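PHO85 cyclin PHO80 (Saccharomyces cerevisiae, PDB 2PMI) acts as the cyclin partner of the cyclin-dependent kinase Pho85 and represses phosphate-starvation-responsive genes when phosphate is plentiful. Local coordinates at residues D26-S31 / L90-L95; V37-M42 / V94-L99; I102-T107 / H175-C180; R169-D174 / S212-L217. All coordinates share one frame; numbering follows the deposited sequence.

Contact 1: residues D26-S31 / L90-L95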
loop_
_atom_site.group_PDB
_atom_site.type_symbol
_atom_site.label_atom_id
_atom_site.label_comp_id
_atom_site.label_asym_id
_atom_site.label_seq_id
_atom_site.Cartn_x
_atom_site.Cartn_y
_atom_site.Cartn_z
ATOM N N ASP B 26 8.511 20.266 -4.441
ATOM C CA ASP B 26 7.714 19.037 -4.479
ATOM C C ASP B 26 7.515 18.523 -5.909
ATOM O O ASP B 26 6.774 19.131 -6.686
ATOM C CB ASP B 26 6.356 19.309 -3.831
ATOM C CG ASP B 26 5.479 18.084 -3.766
ATOM O OD1 ASP B 26 4.381 18.194 -3.184
ATOM O OD2 ASP B 26 5.874 17.022 -4.290
ATOM N N PHE B 27 8.158 17.402 -6.247
ATOM C CA PHE B 27 8.052 16.840 -7.592
ATOM C C PHE B 27 6.621 16.555 -8.040
ATOM O O PHE B 27 6.370 16.323 -9.223
ATOM C CB PHE B 27 8.930 15.571 -7.760
ATOM C CG PHE B 27 8.557 14.402 -6.865
ATOM C CD1 PHE B 27 9.123 14.265 -5.594
ATOM C CD2 PHE B 27 7.680 13.415 -7.316
ATOM C CE1 PHE B 27 8.826 13.160 -4.784
ATOM C CE2 PHE B 27 7.374 12.311 -6.522
ATOM C CZ PHE B 27 7.952 12.184 -5.248
ATOM N N ASN B 28 5.684 16.579 -7.100
ATOM C CA ASN B 28 4.276 16.354 -7.422
ATOM C C ASN B 28 3.685 17.598 -8.079
ATOM O O ASN B 28 2.876 17.504 -9.000
ATOM C CB ASN B 28 3.482 16.037 -6.157
ATOM C CG ASN B 28 3.500 14.572 -5.815
ATOM O OD1 ASN B 28 2.872 13.755 -6.495
ATOM N ND2 ASN B 28 4.224 14.223 -4.758
ATOM N N LYS B 29 4.086 18.760 -7.582
ATOM C CA LYS B 29 3.611 20.023 -8.114
ATOM C C LYS B 29 4.485 20.451 -9.285
ATOM O O LYS B 29 4.585 21.630 -9.608
ATOM C CB LYS B 29 3.667 21.086 -7.031
ATOM C CG LYS B 29 2.830 20.778 -5.808
ATOM C CD LYS B 29 3.032 21.879 -4.775
ATOM C CE LYS B 29 2.182 21.686 -3.542
ATOM N NZ LYS B 29 2.419 22.804 -2.587
ATOM N N CYS B 30 5.116 19.480 -9.923
ATOM C CA CYS B 30 6.000 19.747 -11.046
ATOM C C CYS B 30 5.459 19.082 -12.318
ATOM O O CYS B 30 4.821 18.032 -12.252
ATOM C CB CYS B 30 7.396 19.235 -10.691
ATOM S SG CYS B 30 8.497 19.040 -12.070
ATOM N N SER B 31 5.711 19.698 -13.472
ATOM C CA SER B 31 5.230 19.191 -14.762
ATOM C C SER B 31 5.686 17.779 -15.142
ATOM O O SER B 31 6.884 17.531 -15.288
ATOM C CB SER B 31 5.653 20.155 -15.861
ATOM O OG SER B 31 5.667 19.504 -17.114
ATOM N N LEU B 90 0.978 7.614 -16.562
ATOM C CA LEU B 90 1.833 7.239 -15.464
ATOM C C LEU B 90 1.899 8.462 -14.544
ATOM O O LEU B 90 2.057 9.588 -15.025
ATOM C CB LEU B 90 3.239 6.890 -15.983
ATOM C CG LEU B 90 3.480 5.832 -17.077
ATOM C CD1 LEU B 90 4.951 5.889 -17.507
ATOM C CD2 LEU B 90 3.117 4.444 -16.573
ATOM N N GLU B 91 1.768 8.223 -13.236
ATOM C CA GLU B 91 1.833 9.263 -12.210
ATOM C C GLU B 91 3.280 9.677 -11.915
ATOM O O GLU B 91 4.212 8.917 -12.176
ATOM C CB GLU B 91 1.215 8.757 -10.904
ATOM C CG GLU B 91 -0.221 8.254 -11.007
ATOM C CD GLU B 91 -0.844 7.974 -9.640
ATOM O OE1 GLU B 91 -0.816 8.876 -8.779
ATOM O OE2 GLU B 91 -1.367 6.859 -9.424
ATOM N N HIS B 92 3.447 10.872 -11.342
ATOM C CA HIS B 92 4.753 11.437 -10.965
ATOM C C HIS B 92 5.647 10.463 -10.197
ATOM O O HIS B 92 6.702 10.066 -10.688
ATOM C CB HIS B 92 4.547 12.674 -10.104
ATOM C CG HIS B 92 3.734 13.736 -10.768
ATOM N ND1 HIS B 92 4.292 14.884 -11.289
ATOM C CD2 HIS B 92 2.410 13.802 -11.039
ATOM C CE1 HIS B 92 3.347 15.609 -11.855
ATOM N NE2 HIS B 92 2.197 14.974 -11.717
ATOM N N CYS B 93 5.239 10.111 -8.981
ATOM C CA CYS B 93 5.992 9.166 -8.172
ATOM C C CYS B 93 6.415 7.963 -9.020
ATOM O O CYS B 93 7.546 7.495 -8.924
ATOM C CB CYS B 93 5.147 8.668 -6.999
ATOM S SG CYS B 93 4.585 9.940 -5.851
ATOM N N VAL B 94 5.514 7.446 -9.847
ATOM C CA VAL B 94 5.886 6.309 -10.673
ATOM C C VAL B 94 7.051 6.669 -11.596
ATOM O O VAL B 94 7.861 5.826 -11.926
ATOM C CB VAL B 94 4.687 5.801 -11.511
ATOM C CG1 VAL B 94 5.146 4.760 -12.546
ATOM C CG2 VAL B 94 3.684 5.168 -10.599
ATOM N N LEU B 95 7.136 7.926 -12.007
ATOM C CA LEU B 95 8.214 8.364 -12.884
ATOM C C LEU B 95 9.536 8.301 -12.123
ATOM O O LEU B 95 10.505 7.687 -12.577
ATOM C CB LEU B 95 7.956 9.798 -13.351
ATOM C CG LEU B 95 6.595 10.074 -13.996
ATOM C CD1 LEU B 95 6.508 11.545 -14.362
ATOM C CD2 LEU B 95 6.401 9.192 -15.242
#
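Phe27 and Asn28, in the loop that leads into helix 32-51, meet His92 and Cys93 in the first turn of helix 92-108, so the loop lies on a helix of the cyclin fold. The tighter half is apolar. Phe27 turns the rim of its ring to the cysteine, CE2 lying 3.7 Å from Cys93 SG, and the sulfur stands 76° off the ring normal, which makes this an edge-on sulfur-aromatic contact. Both residues are buried, and Leu217 of helix 216-227 packs on each of them.

The other half is looser and polar. Asn28 O lies over one face of the His92 ring, near the rim, 3.5 Å from His92 CE1. His92 ND1 gives a weak hydrogen bond to Phe27 O (3.3 Å), bent to 124° at the hydrogen. Here His92 and Asn28 are only partly buried. An apolar side chain of the other protein's chain packs on Asn28, and one on Cys93.

Asp26 OD2 shapes this loop by accepting from Asn28 N at 2.9 Å, an Asx turn, and from Asn28 ND2 on its syn side. With one bent bond across it, the contact probably depends more on ring and sulfur packing, and on a loop folded by its own bonds, than on polar pairing.

Contact 2: residues V37-M42 / V94-L99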
loop_
_atom_site.group_PDB
_atom_site.type_symbol
_atom_site.label_atom_id
_atom_site.label_comp_id
_atom_site.label_asym_id
_atom_site.label_seq_id
_atom_site.Cartn_x
_atom_site.Cartn_y
_atom_site.Cartn_z
ATOM N N VAL B 37 11.822 14.862 -18.926
ATOM C CA VAL B 37 13.037 15.424 -19.518
ATOM C C VAL B 37 14.184 15.218 -18.534
ATOM O O VAL B 37 15.175 14.562 -18.866
ATOM C CB VAL B 37 12.919 16.951 -19.901
ATOM C CG1 VAL B 37 11.781 17.167 -20.877
ATOM C CG2 VAL B 37 12.726 17.805 -18.681
ATOM N N LEU B 38 14.037 15.748 -17.321
ATOM C CA LEU B 38 15.068 15.587 -16.305
ATOM C C LEU B 38 15.462 14.116 -16.174
ATOM O O LEU B 38 16.640 13.793 -16.103
ATOM C CB LEU B 38 14.587 16.120 -14.950
ATOM C CG LEU B 38 14.444 17.641 -14.856
ATOM C CD1 LEU B 38 14.104 18.083 -13.432
ATOM C CD2 LEU B 38 15.748 18.271 -15.297
ATOM N N ILE B 39 14.490 13.215 -16.153
ATOM C CA ILE B 39 14.825 11.807 -16.030
ATOM C C ILE B 39 15.545 11.277 -17.260
ATOM O O ILE B 39 16.597 10.650 -17.144
ATOM C CB ILE B 39 13.589 10.941 -15.783
ATOM C CG1 ILE B 39 12.979 11.284 -14.421
ATOM C CG2 ILE B 39 13.985 9.479 -15.822
ATOM C CD1 ILE B 39 11.649 10.566 -14.122
ATOM N N SER B 40 14.979 11.524 -18.434
ATOM C CA SER B 40 15.585 11.056 -19.677
ATOM C C SER B 40 17.034 11.519 -19.822
ATOM O O SER B 40 17.908 10.754 -20.236
ATOM C CB SER B 40 14.767 11.551 -20.866
ATOM O OG SER B 40 13.464 11.011 -20.816
ATOM N N ARG B 41 17.276 12.785 -19.494
ATOM C CA ARG B 41 18.616 13.351 -19.575
ATOM C C ARG B 41 19.539 12.500 -18.719
ATOM O O ARG B 41 20.538 11.959 -19.195
ATOM C CB ARG B 41 18.627 14.793 -19.061
ATOM C CG ARG B 41 17.973 15.808 -19.984
ATOM C CD ARG B 41 17.976 17.191 -19.332
ATOM N NE ARG B 41 17.703 18.269 -20.285
ATOM C CZ ARG B 41 17.669 19.559 -19.960
ATOM N NH1 ARG B 41 17.886 19.941 -18.702
ATOM N NH2 ARG B 41 17.431 20.473 -20.893
ATOM N N MET B 42 19.191 12.387 -17.447
ATOM C CA MET B 42 19.975 11.598 -16.521
ATOM C C MET B 42 20.207 10.201 -17.092
ATOM O O MET B 42 21.308 9.653 -17.009
ATOM C CB MET B 42 19.230 11.477 -15.198
ATOM C CG MET B 42 19.956 10.642 -14.178
ATOM S SD MET B 42 21.537 11.391 -13.807
ATOM C CE MET B 42 20.983 12.676 -12.700
ATOM N N VAL B 94 5.514 7.446 -9.847
ATOM C CA VAL B 94 5.886 6.309 -10.673
ATOM C C VAL B 94 7.051 6.669 -11.596
ATOM O O VAL B 94 7.861 5.826 -11.926
ATOM C CB VAL B 94 4.687 5.801 -11.511
ATOM C CG1 VAL B 94 5.146 4.760 -12.546
ATOM C CG2 VAL B 94 3.684 5.168 -10.599
ATOM N N LEU B 95 7.136 7.926 -12.007
ATOM C CA LEU B 95 8.214 8.364 -12.884
ATOM C C LEU B 95 9.536 8.301 -12.123
ATOM O O LEU B 95 10.505 7.687 -12.577
ATOM C CB LEU B 95 7.956 9.798 -13.351
ATOM C CG LEU B 95 6.595 10.074 -13.996
ATOM C CD1 LEU B 95 6.508 11.545 -14.362
ATOM C CD2 LEU B 95 6.401 9.192 -15.242
ATOM N N MET B 96 9.570 8.943 -10.963
ATOM C CA MET B 96 10.760 8.948 -10.140
ATOM C C MET B 96 11.178 7.512 -9.816
ATOM O O MET B 96 12.306 7.093 -10.080
ATOM C CB MET B 96 10.481 9.711 -8.845
ATOM C CG MET B 96 10.320 11.200 -9.033
ATOM S SD MET B 96 11.694 11.849 -9.970
ATOM C CE MET B 96 13.046 11.514 -8.848
ATOM N N THR B 97 10.250 6.768 -9.232
ATOM C CA THR B 97 10.492 5.389 -8.871
ATOM C C THR B 97 11.196 4.632 -9.985
ATOM O O THR B 97 12.135 3.885 -9.735
ATOM C CB THR B 97 9.175 4.680 -8.546
ATOM O OG1 THR B 97 8.640 5.204 -7.322
ATOM C CG2 THR B 97 9.397 3.174 -8.416
ATOM N N SER B 98 10.744 4.819 -11.215
ATOM C CA SER B 98 11.363 4.132 -12.335
ATOM C C SER B 98 12.869 4.368 -12.335
ATOM O O SER B 98 13.659 3.419 -12.404
ATOM C CB SER B 98 10.750 4.603 -13.653
ATOM O OG SER B 98 9.542 3.897 -13.914
ATOM N N LEU B 99 13.260 5.636 -12.240
ATOM C CA LEU B 99 14.664 6.001 -12.225
ATOM C C LEU B 99 15.351 5.307 -11.054
ATOM O O LEU B 99 16.359 4.611 -11.225
ATOM C CB LEU B 99 14.812 7.510 -12.099
ATOM C CG LEU B 99 16.241 8.037 -12.205
ATOM C CD1 LEU B 99 16.747 7.892 -13.633
ATOM C CD2 LEU B 99 16.272 9.490 -11.779
#
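Ile39 of helix 32-51 packs against Leu95 and Leu99 of helix 92-108, two helices of the cyclin box, the all-helical cyclin fold. The local axes run nearly parallel, 10° apart, and approach to 10.5 Å, a spacing bridged by whole aliphatic side chains.

Ile39 carries most of the contact and uses both its branches. The longer one is extended, with CD1 anti to CA (chi2 175°), and its methyl arrives at the backbone of the facing helix: CD1 is 3.5 Å from Leu95 O and 3.9 Å from Leu95 CB. The shorter branch serves the next turn, where CG2 lies 3.9 Å from Leu99 CD1.

In Leu99, chi1 (-174°) sets CG anti to the backbone N, and chi2 (70°) then places the methyls, of which CD1 makes the contact. The Ile39 and Leu99 side chains slide past one another in opposite directions, and Leu99 CD1 touches both Ile39 and Met42.

All five touching residues are buried, and the surroundings extend the apolar core: Phe81 of helix 77-86 packs on Ile39, and Leu227 of helix 216-227 on Met42. Met96 starts out away from helix 32-51, but its thioether bends back, and SD comes to 4.3 Å from Ile39 CD1; Met42 CG lies 4.3 Å from Leu99 CD1.

Contact 3: residues I102-T107 / H175-C180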
loop_
_atom_site.group_PDB
_atom_site.type_symbol
_atom_site.label_atom_id
_atom_site.label_comp_id
_atom_site.label_asym_id
_atom_site.label_seq_id
_atom_site.Cartn_x
_atom_site.Cartn_y
_atom_site.Cartn_z
ATOM N N ILE B 102 16.598 1.929 -11.133
ATOM C CA ILE B 102 17.828 1.677 -11.865
ATOM C C ILE B 102 18.920 1.361 -10.852
ATOM O O ILE B 102 19.587 0.327 -10.941
ATOM C CB ILE B 102 18.250 2.906 -12.678
ATOM C CG1 ILE B 102 17.238 3.148 -13.784
ATOM C CG2 ILE B 102 19.639 2.701 -13.284
ATOM C CD1 ILE B 102 17.516 4.388 -14.568
ATOM N N ASP B 103 19.095 2.261 -9.889
ATOM C CA ASP B 103 20.090 2.077 -8.854
ATOM C C ASP B 103 19.759 0.817 -8.063
ATOM O O ASP B 103 20.647 0.221 -7.448
ATOM C CB ASP B 103 20.132 3.289 -7.915
ATOM C CG ASP B 103 20.920 4.467 -8.496
ATOM O OD1 ASP B 103 21.152 4.492 -9.728
ATOM O OD2 ASP B 103 21.300 5.377 -7.715
ATOM N N LEU B 104 18.492 0.399 -8.073
ATOM C CA LEU B 104 18.128 -0.801 -7.327
ATOM C C LEU B 104 18.506 -2.063 -8.072
ATOM O O LEU B 104 18.985 -3.007 -7.467
ATOM C CB LEU B 104 16.629 -0.864 -7.008
ATOM C CG LEU B 104 16.290 -2.169 -6.244
ATOM C CD1 LEU B 104 16.421 -1.926 -4.740
ATOM C CD2 LEU B 104 14.883 -2.656 -6.570
ATOM N N LEU B 105 18.271 -2.088 -9.378
ATOM C CA LEU B 105 18.597 -3.256 -10.177
ATOM C C LEU B 105 20.113 -3.338 -10.415
ATOM O O LEU B 105 20.698 -4.418 -10.274
ATOM C CB LEU B 105 17.853 -3.217 -11.508
ATOM C CG LEU B 105 17.755 -4.552 -12.254
ATOM C CD1 LEU B 105 17.026 -5.535 -11.368
ATOM C CD2 LEU B 105 17.016 -4.402 -13.590
ATOM N N GLN B 106 20.757 -2.213 -10.751
ATOM C CA GLN B 106 22.210 -2.226 -10.978
ATOM C C GLN B 106 22.937 -2.773 -9.760
ATOM O O GLN B 106 24.018 -3.336 -9.886
ATOM C CB GLN B 106 22.778 -0.823 -11.282
ATOM C CG GLN B 106 22.413 -0.238 -12.656
ATOM C CD GLN B 106 23.406 0.815 -13.178
ATOM O OE1 GLN B 106 23.931 1.654 -12.429
ATOM N NE2 GLN B 106 23.650 0.776 -14.481
ATOM N N THR B 107 22.343 -2.605 -8.584
ATOM C CA THR B 107 22.961 -3.081 -7.348
ATOM C C THR B 107 22.701 -4.550 -7.014
ATOM O O THR B 107 23.579 -5.223 -6.481
ATOM C CB THR B 107 22.522 -2.216 -6.114
ATOM O OG1 THR B 107 23.262 -0.984 -6.083
ATOM C CG2 THR B 107 22.752 -2.966 -4.810
ATOM N N HIS B 175 16.104 2.407 3.434
ATOM C CA HIS B 175 16.916 1.192 3.545
ATOM C C HIS B 175 16.504 0.049 2.625
ATOM O O HIS B 175 16.945 -1.088 2.812
ATOM C CB HIS B 175 16.870 0.691 4.983
ATOM C CG HIS B 175 17.240 1.729 5.993
ATOM N ND1 HIS B 175 16.778 1.698 7.292
ATOM C CD2 HIS B 175 18.030 2.824 5.899
ATOM C CE1 HIS B 175 17.266 2.734 7.954
ATOM N NE2 HIS B 175 18.028 3.432 7.130
ATOM N N ASN B 176 15.665 0.339 1.635
ATOM C CA ASN B 176 15.193 -0.705 0.734
ATOM C C ASN B 176 16.319 -1.412 -0.016
ATOM O O ASN B 176 16.434 -2.635 0.057
ATOM C CB ASN B 176 14.168 -0.137 -0.263
ATOM C CG ASN B 176 13.558 -1.216 -1.157
ATOM O OD1 ASN B 176 13.071 -2.236 -0.670
ATOM N ND2 ASN B 176 13.582 -0.990 -2.466
ATOM N N ILE B 177 17.144 -0.648 -0.727
ATOM C CA ILE B 177 18.242 -1.226 -1.492
ATOM C C ILE B 177 19.121 -2.167 -0.651
ATOM O O ILE B 177 19.445 -3.291 -1.080
ATOM C CB ILE B 177 19.121 -0.121 -2.120
ATOM C CG1 ILE B 177 18.328 0.618 -3.201
ATOM C CG2 ILE B 177 20.368 -0.734 -2.741
ATOM C CD1 ILE B 177 19.078 1.759 -3.847
ATOM N N THR B 178 19.495 -1.710 0.543
ATOM C CA THR B 178 20.319 -2.511 1.430
ATOM C C THR B 178 19.621 -3.810 1.777
ATOM O O THR B 178 20.147 -4.894 1.532
ATOM C CB THR B 178 20.647 -1.752 2.724
ATOM O OG1 THR B 178 21.594 -0.719 2.435
ATOM C CG2 THR B 178 21.240 -2.686 3.763
ATOM N N LEU B 179 18.434 -3.691 2.354
ATOM C CA LEU B 179 17.649 -4.850 2.736
ATOM C C LEU B 179 17.567 -5.787 1.561
ATOM O O LEU B 179 17.680 -6.998 1.710
ATOM C CB LEU B 179 16.253 -4.409 3.144
ATOM C CG LEU B 179 16.255 -3.749 4.517
ATOM C CD1 LEU B 179 15.101 -2.785 4.657
ATOM C CD2 LEU B 179 16.197 -4.839 5.562
ATOM N N CYS B 180 17.370 -5.208 0.382
ATOM C CA CYS B 180 17.285 -5.997 -0.834
ATOM C C CYS B 180 18.623 -6.713 -1.047
ATOM O O CYS B 180 18.658 -7.933 -1.246
ATOM C CB CYS B 180 16.962 -5.100 -2.031
ATOM S SG CYS B 180 16.426 -6.032 -3.476
#
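Leu104 and Ile177 bring together helix 92-108 and helix 176-183, two helices of the all-helical cyclin fold. The two segments run in the same direction, with axes 10.1 Å apart and a signed crossing angle of -20°, so the helices are nearly parallel where their side chains meet.

Leu104 and Ile177 slide past each other in opposite directions: Leu104 CD1 lies 3.5 Å from Ile177 CG1. In the leucine, chi1 (179°) sets CG anti to the backbone N, and chi2 (90°) sets the methyls. Of these, CD1 meets three neighbours, since it is also 3.8 Å from Asn176 ND2 and 4.2 Å from Cys180 CB. Leu104 and Asn176 are turned at about a right angle, and the amide touches the methyl merely in passing: its ND2 is hydrogen-bonded to Arg169 O and to Tyr100 OH.

Burial falls off toward Thr107, the exposed end of the contact. Thr107 crosses Ile177 at about a right angle, and its hydroxyl turns back to its own helix in a weak bond to Asp103 O. With apolar pairs and no polar bond between the two segments, this is plain helix packing, extended by Val166 on Leu104 and Tyr100 on Ile177. At the outer margin the two beta-branched residues meet by their methyls, Thr107 CG2 lying 3.9 Å from Ile177 CG2.

Contact 4: residues R169-D174 / S212-L217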
loop_
_atom_site.group_PDB
_atom_site.type_symbol
_atom_site.label_atom_id
_atom_site.label_comp_id
_atom_site.label_asym_id
_atom_site.label_seq_id
_atom_site.Cartn_x
_atom_site.Cartn_y
_atom_site.Cartn_z
ATOM N N ARG B 169 10.797 -6.066 -3.751
ATOM C CA ARG B 169 11.196 -4.969 -2.869
ATOM C C ARG B 169 11.213 -3.689 -3.669
ATOM O O ARG B 169 12.244 -3.037 -3.835
ATOM C CB ARG B 169 12.568 -5.259 -2.262
ATOM C CG ARG B 169 12.555 -6.528 -1.437
ATOM C CD ARG B 169 13.452 -6.407 -0.227
ATOM N NE ARG B 169 13.155 -5.244 0.605
ATOM C CZ ARG B 169 12.885 -5.316 1.906
ATOM N NH1 ARG B 169 12.867 -6.493 2.522
ATOM N NH2 ARG B 169 12.654 -4.213 2.601
ATOM N N ILE B 170 10.023 -3.351 -4.145
ATOM C CA ILE B 170 9.759 -2.199 -4.994
ATOM C C ILE B 170 9.405 -0.884 -4.300
ATOM O O ILE B 170 9.347 0.143 -4.975
ATOM C CB ILE B 170 8.605 -2.529 -5.910
ATOM C CG1 ILE B 170 7.375 -2.841 -5.040
ATOM C CG2 ILE B 170 8.955 -3.713 -6.775
ATOM C CD1 ILE B 170 6.152 -3.290 -5.783
ATOM N N ILE B 171 9.149 -0.896 -2.987
ATOM C CA ILE B 171 8.778 0.344 -2.284
ATOM C C ILE B 171 10.018 1.192 -1.979
ATOM O O ILE B 171 10.813 0.862 -1.103
ATOM C CB ILE B 171 8.015 0.052 -0.952
ATOM C CG1 ILE B 171 6.832 -0.891 -1.201
ATOM C CG2 ILE B 171 7.482 1.347 -0.345
ATOM C CD1 ILE B 171 6.218 -1.450 0.110
ATOM N N PRO B 172 10.178 2.318 -2.690
ATOM C CA PRO B 172 11.323 3.209 -2.501
ATOM C C PRO B 172 11.398 3.814 -1.114
ATOM O O PRO B 172 10.870 4.893 -0.853
ATOM C CB PRO B 172 11.120 4.261 -3.582
ATOM C CG PRO B 172 9.631 4.389 -3.619
ATOM C CD PRO B 172 9.160 2.946 -3.553
ATOM N N ARG B 173 12.059 3.108 -0.216
ATOM C CA ARG B 173 12.223 3.591 1.139
ATOM C C ARG B 173 13.739 3.554 1.445
ATOM O O ARG B 173 14.471 2.686 0.944
ATOM C CB ARG B 173 11.409 2.702 2.078
ATOM C CG ARG B 173 10.684 3.424 3.212
ATOM C CD ARG B 173 9.781 2.437 3.918
ATOM N NE ARG B 173 9.451 2.837 5.275
ATOM C CZ ARG B 173 8.773 2.068 6.120
ATOM N NH1 ARG B 173 8.366 0.870 5.722
ATOM N NH2 ARG B 173 8.514 2.484 7.357
ATOM N N ASP B 174 14.200 4.511 2.247
ATOM C CA ASP B 174 15.614 4.649 2.604
ATOM C C ASP B 174 16.480 3.403 2.644
ATOM O O ASP B 174 17.481 3.346 1.953
ATOM C CB ASP B 174 15.763 5.407 3.930
ATOM C CG ASP B 174 15.369 6.879 3.804
ATOM O OD1 ASP B 174 15.330 7.374 2.653
ATOM O OD2 ASP B 174 15.111 7.544 4.835
ATOM N N SER B 212 9.538 8.745 8.124
ATOM C CA SER B 212 9.478 7.294 8.277
ATOM C C SER B 212 10.220 6.527 7.183
ATOM O O SER B 212 9.847 5.398 6.819
ATOM C CB SER B 212 8.018 6.840 8.331
ATOM O OG SER B 212 7.926 5.442 8.551
ATOM N N GLY B 213 11.267 7.162 6.653
ATOM C CA GLY B 213 12.082 6.535 5.632
ATOM C C GLY B 213 11.632 6.714 4.203
ATOM O O GLY B 213 12.130 6.027 3.309
ATOM N N TYR B 214 10.684 7.612 3.962
ATOM C CA TYR B 214 10.240 7.830 2.587
ATOM C C TYR B 214 10.842 9.131 2.111
ATOM O O TYR B 214 10.165 10.151 1.991
ATOM C CB TYR B 214 8.712 7.873 2.487
ATOM C CG TYR B 214 8.038 6.580 2.888
ATOM C CD1 TYR B 214 7.746 6.305 4.232
ATOM C CD2 TYR B 214 7.676 5.637 1.928
ATOM C CE1 TYR B 214 7.097 5.126 4.605
ATOM C CE2 TYR B 214 7.034 4.450 2.292
ATOM C CZ TYR B 214 6.746 4.206 3.628
ATOM O OH TYR B 214 6.108 3.039 3.979
ATOM N N ASN B 215 12.138 9.081 1.844
ATOM C CA ASN B 215 12.863 10.260 1.405
ATOM C C ASN B 215 13.639 9.927 0.131
ATOM O O ASN B 215 14.356 10.764 -0.428
ATOM C CB ASN B 215 13.788 10.709 2.534
ATOM C CG ASN B 215 13.051 10.831 3.871
ATOM O OD1 ASN B 215 12.383 11.828 4.133
ATOM N ND2 ASN B 215 13.154 9.797 4.710
ATOM N N VAL B 216 13.467 8.703 -0.351
ATOM C CA VAL B 216 14.157 8.299 -1.558
ATOM C C VAL B 216 13.769 9.159 -2.769
ATOM O O VAL B 216 14.609 9.897 -3.285
ATOM C CB VAL B 216 13.895 6.818 -1.889
ATOM C CG1 VAL B 216 14.813 6.381 -2.997
ATOM C CG2 VAL B 216 14.101 5.955 -0.664
ATOM N N LEU B 217 12.502 9.084 -3.197
ATOM C CA LEU B 217 12.021 9.815 -4.380
ATOM C C LEU B 217 12.368 11.294 -4.443
ATOM O O LEU B 217 12.665 11.811 -5.528
ATOM C CB LEU B 217 10.516 9.619 -4.565
ATOM C CG LEU B 217 10.016 8.188 -4.848
ATOM C CD1 LEU B 217 8.533 8.224 -5.166
ATOM C CD2 LEU B 217 10.753 7.575 -6.024
#
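An inverse gamma turn centred on Pro172 delivers Arg173 and Asp174 to the Ser212-Asn215 loop, at a buried junction that also faces the other protein chain of the assembly. Arg173 does most of the gripping. Its NE donates to Ser212 O at 3.0 Å and fairly straight, 157° at the hydrogen, and NH2 reaches both that oxygen and Ser212 OG. The guanidinium presents its NE-NH2 side, and Ser212 O, which accepts from both nitrogens, lies in its plane; the hydroxyl is tilted from it.

The same arginine lies over one face of the Tyr214 ring. CG stands over its centre, 3.8 Å from the centroid, a CH-pi contact, and the guanidinium is nearly parallel to the ring, 13° between the planes. Arg173 NH1 pairs with an acidic side chain of the other chain, and Tyr214 OH and Ser212 OG bond to its backbone, consistent with a partner-binding surface of the cyclin.

Asp174 adds a second clasp, its backbone N donating to Gly213 O at 2.8 Å while OD2 accepts from Asn215 ND2 at 3.0 Å. OD2 also forms a salt bridge with Arg209, and ND2 a bond to Pro210 O. Gly213 has a positive phi, suited to glycine.

Farther in, Pro172 CB faces Val216 CB at 4.1 Å, and Pro172 CG faces Leu217 CG at 4.0 Å. This apolar end sits between helices, with Tyr100 of helix 92-108 against Pro172 and Val216, Leu134 of helix 119-134 against Ile171 and Pro172, and helix 216-227 beginning at Val216.

How the contacts relate
From the N terminus, the chain passes through 26-31 and helix 32-51, and helix 92-108 later packs back on both: contacts 1 and 2 end on the same stretch of that helix, sharing Val94 and Leu95. Helix 92-108 then opens contact 3, which closes at 175-180 after the intervening helices. Contact 4 opens at 169-174, before contact 3 has closed, and ends at 212-217, so these two cross; they touch where Leu179 of contact 3 packs on Arg169 of contact 4. Leu217 ties contact 4 back to contact 1 through Phe27 and Cys93, and to contact 2 through Met96 and Thr97. Helix 92-108 carries segments of contacts 1, 2 and 3.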